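Extracellular invertase (Aspergillus kawachii, PDB 5XH8) probably hydrolyses the beta-fructofuranosidic bond of sucrose, and transfers fructosyl units with high activity, as a glycoside hydrolase family 32 enzyme making fructooligosaccharides such as 1-kestose. Local coordinates at residues A[462-467]-A[471-476]; A[486-491]-A[576-581]. All coordinates share one frame; numbering follows the deposited sequence.

Contact 1 of 2, residues A[462-467]-A[471-476]; sequences LSFPAS and SGLKSG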
loop_
_atom_site.group_PDB
_atom_site.type_symbol
_atom_site.label_atom_id
_atom_site.label_comp_id
_atom_site.label_asym_id
_atom_site.label_seq_id
_atom_site.Cartn_x
_atom_site.Cartn_y
_atom_site.Cartn_z
ATOM N N LEU A 462 -45.886 24.647 21.876
ATOM C CA LEU A 462 -45.932 26.083 22.040
ATOM C C LEU A 462 -46.573 26.668 20.781
ATOM O O LEU A 462 -46.096 26.421 19.658
ATOM C CB LEU A 462 -44.533 26.670 22.254
ATOM C CG LEU A 462 -43.901 26.558 23.649
ATOM C CD1 LEU A 462 -43.660 25.110 24.050
ATOM C CD2 LEU A 462 -42.614 27.366 23.715
ATOM N N SER A 463 -47.657 27.430 20.978
ATOM C CA SER A 463 -48.346 28.134 19.890
ATOM C C SER A 463 -48.133 29.619 20.044
ATOM O O SER A 463 -48.158 30.147 21.159
ATOM C CB SER A 463 -49.824 27.815 19.915
ATOM O OG SER A 463 -50.005 26.416 19.909
ATOM N N PHE A 464 -47.888 30.281 18.920
ATOM C CA PHE A 464 -47.508 31.689 18.882
ATOM C C PHE A 464 -48.488 32.463 17.998
ATOM O O PHE A 464 -48.936 31.928 16.978
ATOM C CB PHE A 464 -46.091 31.843 18.316
ATOM C CG PHE A 464 -45.034 31.124 19.118
ATOM C CD1 PHE A 464 -44.531 31.686 20.286
ATOM C CD2 PHE A 464 -44.553 29.886 18.709
ATOM C CE1 PHE A 464 -43.551 31.038 21.022
ATOM C CE2 PHE A 464 -43.577 29.225 19.447
ATOM C CZ PHE A 464 -43.075 29.804 20.603
ATOM N N PRO A 465 -48.812 33.720 18.370
ATOM C CA PRO A 465 -49.739 34.519 17.562
ATOM C C PRO A 465 -49.028 35.076 16.345
ATOM O O PRO A 465 -47.793 35.145 16.349
ATOM C CB PRO A 465 -50.122 35.649 18.512
ATOM C CG PRO A 465 -48.886 35.870 19.318
ATOM C CD PRO A 465 -48.289 34.500 19.513
ATOM N N ALA A 466 -49.790 35.507 15.336
ATOM C CA ALA A 466 -49.225 36.088 14.100
ATOM C C ALA A 466 -48.148 37.142 14.348
ATOM O O ALA A 466 -47.166 37.209 13.610
ATOM C CB ALA A 466 -50.331 36.678 13.231
ATOM N N SER A 467 -48.319 37.943 15.397
ATOM C CA SER A 467 -47.364 39.010 15.732
ATOM C C SER A 467 -45.999 38.546 16.261
ATOM O O SER A 467 -45.082 39.355 16.340
ATOM C CB SER A 467 -47.977 39.960 16.761
ATOM O OG SER A 467 -48.430 39.248 17.893
ATOM N N SER A 471 -40.322 39.103 15.492
ATOM C CA SER A 471 -40.294 39.888 16.736
ATOM C C SER A 471 -39.175 39.441 17.658
ATOM O O SER A 471 -38.457 38.473 17.367
ATOM C CB SER A 471 -41.614 39.732 17.484
ATOM O OG SER A 471 -41.608 38.553 18.281
ATOM N N GLY A 472 -39.074 40.121 18.800
ATOM C CA GLY A 472 -38.096 39.800 19.842
ATOM C C GLY A 472 -38.547 38.763 20.865
ATOM O O GLY A 472 -37.947 38.670 21.933
ATOM N N LEU A 473 -39.594 37.993 20.548
ATOM C CA LEU A 473 -40.063 36.884 21.386
ATOM C C LEU A 473 -38.973 35.824 21.656
ATOM O O LEU A 473 -38.201 35.465 20.749
ATOM C CB LEU A 473 -41.292 36.205 20.751
ATOM C CG LEU A 473 -41.888 34.998 21.506
ATOM C CD1 LEU A 473 -43.408 34.980 21.433
ATOM C CD2 LEU A 473 -41.335 33.647 21.020
ATOM N N LYS A 474 -38.943 35.365 22.915
ATOM C CA LYS A 474 -38.163 34.225 23.377
ATOM C C LYS A 474 -39.033 33.467 24.352
ATOM O O LYS A 474 -39.394 34.018 25.394
ATOM C CB LYS A 474 -36.895 34.665 24.094
ATOM C CG LYS A 474 -35.906 35.365 23.195
ATOM C CD LYS A 474 -34.792 36.005 23.978
ATOM C CE LYS A 474 -34.199 37.131 23.159
ATOM N NZ LYS A 474 -32.858 37.477 23.668
ATOM N N SER A 475 -39.385 32.224 24.018
ATOM C CA SER A 475 -40.168 31.377 24.909
ATOM C C SER A 475 -39.659 29.922 24.928
ATOM O O SER A 475 -39.261 29.375 23.898
ATOM C CB SER A 475 -41.652 31.420 24.505
ATOM O OG SER A 475 -42.041 32.725 24.068
ATOM N N GLY A 476 -39.698 29.305 26.107
ATOM C CA GLY A 476 -39.372 27.910 26.249
ATOM C C GLY A 476 -39.447 27.447 27.684
ATOM O O GLY A 476 -40.434 27.714 28.374
#

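Contact 2 of 2, residues A[486-491]-A[576-581]; sequences STTVYY and SFFHNG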
loop_
_atom_site.group_PDB
_atom_site.type_symbol
_atom_site.label_atom_id
_atom_site.label_comp_id
_atom_site.label_asym_id
_atom_site.label_seq_id
_atom_site.Cartn_x
_atom_site.Cartn_y
_atom_site.Cartn_z
ATOM N N SER A 486 -29.009 26.943 36.484
ATOM C CA SER A 486 -30.165 26.810 35.613
ATOM C C SER A 486 -29.719 26.673 34.157
ATOM O O SER A 486 -28.690 27.200 33.750
ATOM C CB SER A 486 -31.097 28.035 35.729
ATOM O OG SER A 486 -30.408 29.208 35.346
ATOM N N THR A 487 -30.550 26.020 33.369
ATOM C CA THR A 487 -30.343 25.951 31.932
ATOM C C THR A 487 -31.623 26.374 31.240
ATOM O O THR A 487 -32.697 25.923 31.631
ATOM C CB THR A 487 -29.992 24.506 31.529
ATOM O OG1 THR A 487 -28.787 24.122 32.195
ATOM C CG2 THR A 487 -29.822 24.404 30.030
ATOM N N THR A 488 -31.514 27.198 30.202
ATOM C CA THR A 488 -32.699 27.683 29.497
ATOM C C THR A 488 -32.653 27.281 28.043
ATOM O O THR A 488 -31.647 27.485 27.360
ATOM C CB THR A 488 -32.858 29.209 29.646
ATOM O OG1 THR A 488 -32.749 29.528 31.027
ATOM C CG2 THR A 488 -34.213 29.652 29.192
ATOM N N VAL A 489 -33.747 26.672 27.597
ATOM C CA VAL A 489 -33.912 26.204 26.233
ATOM C C VAL A 489 -35.105 26.961 25.683
ATOM O O VAL A 489 -36.206 26.828 26.229
ATOM C CB VAL A 489 -34.226 24.681 26.183
ATOM C CG1 VAL A 489 -34.502 24.237 24.755
ATOM C CG2 VAL A 489 -33.093 23.878 26.794
ATOM N N TYR A 490 -34.925 27.710 24.601
ATOM C CA TYR A 490 -36.030 28.528 24.092
ATOM C C TYR A 490 -36.043 28.708 22.584
ATOM O O TYR A 490 -35.012 28.583 21.940
ATOM C CB TYR A 490 -36.013 29.883 24.793
ATOM C CG TYR A 490 -34.771 30.725 24.567
ATOM C CD1 TYR A 490 -33.670 30.632 25.421
ATOM C CD2 TYR A 490 -34.720 31.655 23.543
ATOM C CE1 TYR A 490 -32.558 31.432 25.249
ATOM C CE2 TYR A 490 -33.600 32.451 23.355
ATOM C CZ TYR A 490 -32.530 32.336 24.208
ATOM O OH TYR A 490 -31.435 33.126 24.007
ATOM N N TYR A 491 -37.233 28.960 22.032
ATOM C CA TYR A 491 -37.375 29.390 20.642
ATOM C C TYR A 491 -37.320 30.909 20.560
ATOM O O TYR A 491 -37.838 31.611 21.421
ATOM C CB TYR A 491 -38.667 28.879 20.018
ATOM C CG TYR A 491 -38.693 29.088 18.522
ATOM C CD1 TYR A 491 -38.000 28.221 17.668
ATOM C CD2 TYR A 491 -39.372 30.171 17.951
ATOM C CE1 TYR A 491 -37.991 28.415 16.291
ATOM C CE2 TYR A 491 -39.374 30.374 16.572
ATOM C CZ TYR A 491 -38.685 29.494 15.741
ATOM O OH TYR A 491 -38.667 29.693 14.372
ATOM N N SER A 576 -39.248 25.289 34.895
ATOM C CA SER A 576 -40.163 26.422 34.835
ATOM C C SER A 576 -40.484 26.781 33.400
ATOM O O SER A 576 -39.631 26.603 32.515
ATOM C CB SER A 576 -39.526 27.633 35.500
ATOM O OG SER A 576 -39.253 27.330 36.844
ATOM N N PHE A 577 -41.692 27.317 33.178
ATOM C CA PHE A 577 -42.016 28.017 31.925
ATOM C C PHE A 577 -41.119 29.237 31.863
ATOM O O PHE A 577 -40.748 29.793 32.900
ATOM C CB PHE A 577 -43.482 28.487 31.863
ATOM C CG PHE A 577 -44.484 27.372 31.951
ATOM C CD1 PHE A 577 -44.885 26.700 30.813
ATOM C CD2 PHE A 577 -45.018 26.991 33.175
ATOM C CE1 PHE A 577 -45.794 25.655 30.894
ATOM C CE2 PHE A 577 -45.928 25.952 33.263
ATOM C CZ PHE A 577 -46.318 25.279 32.119
ATOM N N PHE A 578 -40.745 29.634 30.659
ATOM C CA PHE A 578 -39.956 30.837 30.463
ATOM C C PHE A 578 -40.515 31.591 29.268
ATOM O O PHE A 578 -40.851 30.984 28.252
ATOM C CB PHE A 578 -38.483 30.505 30.210
ATOM C CG PHE A 578 -37.732 31.610 29.523
ATOM C CD1 PHE A 578 -37.314 32.728 30.234
ATOM C CD2 PHE A 578 -37.482 31.558 28.160
ATOM C CE1 PHE A 578 -36.633 33.758 29.602
ATOM C CE2 PHE A 578 -36.800 32.584 27.520
ATOM C CZ PHE A 578 -36.370 33.687 28.242
ATOM N N HIS A 579 -40.596 32.912 29.400
ATOM C CA HIS A 579 -41.101 33.797 28.342
ATOM C C HIS A 579 -40.559 35.199 28.625
ATOM O O HIS A 579 -40.581 35.644 29.782
ATOM C CB HIS A 579 -42.634 33.747 28.318
ATOM C CG HIS A 579 -43.260 34.748 27.398
ATOM N ND1 HIS A 579 -42.942 34.832 26.060
ATOM C CD2 HIS A 579 -44.191 35.705 27.625
ATOM C CE1 HIS A 579 -43.643 35.804 25.505
ATOM N NE2 HIS A 579 -44.410 36.348 26.433
ATOM N N ASN A 580 -40.028 35.879 27.602
ATOM C CA ASN A 580 -39.328 37.166 27.825
ATOM C C ASN A 580 -40.261 38.396 27.821
ATOM O O ASN A 580 -39.795 39.526 27.887
ATOM C CB ASN A 580 -38.184 37.366 26.828
ATOM C CG ASN A 580 -38.664 37.612 25.419
ATOM O OD1 ASN A 580 -39.784 37.244 25.055
ATOM N ND2 ASN A 580 -37.804 38.193 24.597
ATOM N N GLY A 581 -41.563 38.168 27.704
ATOM C CA GLY A 581 -42.535 39.231 27.762
ATOM C C GLY A 581 -42.880 39.838 26.427
ATOM O O GLY A 581 -43.859 40.569 26.353
#

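Contact 1 of 2, residues A[462-467]-A[471-476]
Residues 462-467 and 471-476 run nearly antiparallel, their end-to-end directions 167° apart, with CA atoms 8.0 Å apart at Leu-462 and Gly-476 and 7.2 Å apart at Ser-467 and Ser-471. Strands 455-463 and 474-481 belong to different sheets of the C-terminal beta-sandwich, so the chain makes a beta-arch here, and the two arms pack against each other, chiefly through side chains, without backbone pairing between them. Phe-464 fills the middle of the arch. Its CG lies anti to the carbonyl carbon (chi1 -60°), which sends the ring across to Leu-473, where Phe-464 CE1 comes within 3.4 Å of Leu-473 CD2 in a tight oblique contact, and Phe-464 CD1 packs against the other methyl, Leu-473 CD1. Ser-475 meets the rim of the same ring: its CB lies in the ring plane at the edge, and its OG is 3.8 Å from Phe-464 CE1. That hydroxyl is hydrogen-bonded to His-579 ND1, so a polar group buried beside the ring is satisfied by the neighbouring strand. Phe-493 makes an edge-to-face pair with Phe-464. Toward the strands, Leu-462 reaches over with CD2, which lies 3.9 Å from Ser-475 O and also touches Gly-476 CA. At the bend, Ser-471 CB packs against Ser-467 O, while its hydroxyl bonds to Ala-468 O and forms an ST turn, accepting Leu-473 N at 3.1 Å along a fairly straight bond of 163°.

Contact 2 of 2, residues A[486-491]-A[576-581]
Phe-578 is the hub of this contact, its ring meeting Thr-488 and Tyr-490 on a strand that is not its hydrogen-bonded neighbour but the next one over. Thr-488 offers its methyl: CG2 lies over one face of the phenyl ring in a CH-pi contact, 4.2 Å from the centroid and 20° off the ring normal, displaced toward CD2 and CG. With CG2 anti to the backbone N of Thr-488, the methyl points at the ring. The opposite face of Phe-578 has the backbone N of Asn-580 above it, offset toward the rim at a height of 4.3 Å, so the ring sits between a methyl group and its own chain two residues on.

Tyr-490 approaches differently. Its CB packs 3.9 Å from Phe-578 CE2, and its CG is about as close to the same atom. The two rings meet obliquely, centroids 5.8 Å apart and planes at 56°. Phe-578 CG is anti to its backbone N (chi1 159°), which leans the ring across the sheet, carrying CE2 to within 3.6 Å of Lys-474 O on the intervening strand. Gly-476 of that strand is backbone-bonded to Phe-578.

The cluster thus spans three adjacent strands on one face of the antiparallel six-stranded sheet of the C-terminal beta-sandwich, and all three touching residues are partly exposed. Strand 474-481 runs antiparallel to both 487-492 and 574-580; beyond them lie strand 497-501, whose Ile-499 touches Tyr-490, and strand 444-446.

Overall arrangement
Followed from the N terminus, the chain leaves strand 455-463 and closes contact 1 almost at once, through the short loop that carries it from one sheet of the sandwich into the other. Contact 2 opens later, at 486-491, and waits for strand 574-580, some 85 residues on, so the two are in series rather than nested. Strand 474-481 joins them: it starts in contact 1 and then runs between the two strands of contact 2. Ser-475 O receives Tyr-491 N at 2.8 Å, while Asn-580 ND2 is hydrogen-bonded to Gly-472 O at 2.7 Å. Together they link the sheet-to-sheet connection to strands 487-492 and 574-580, which flank 474-481.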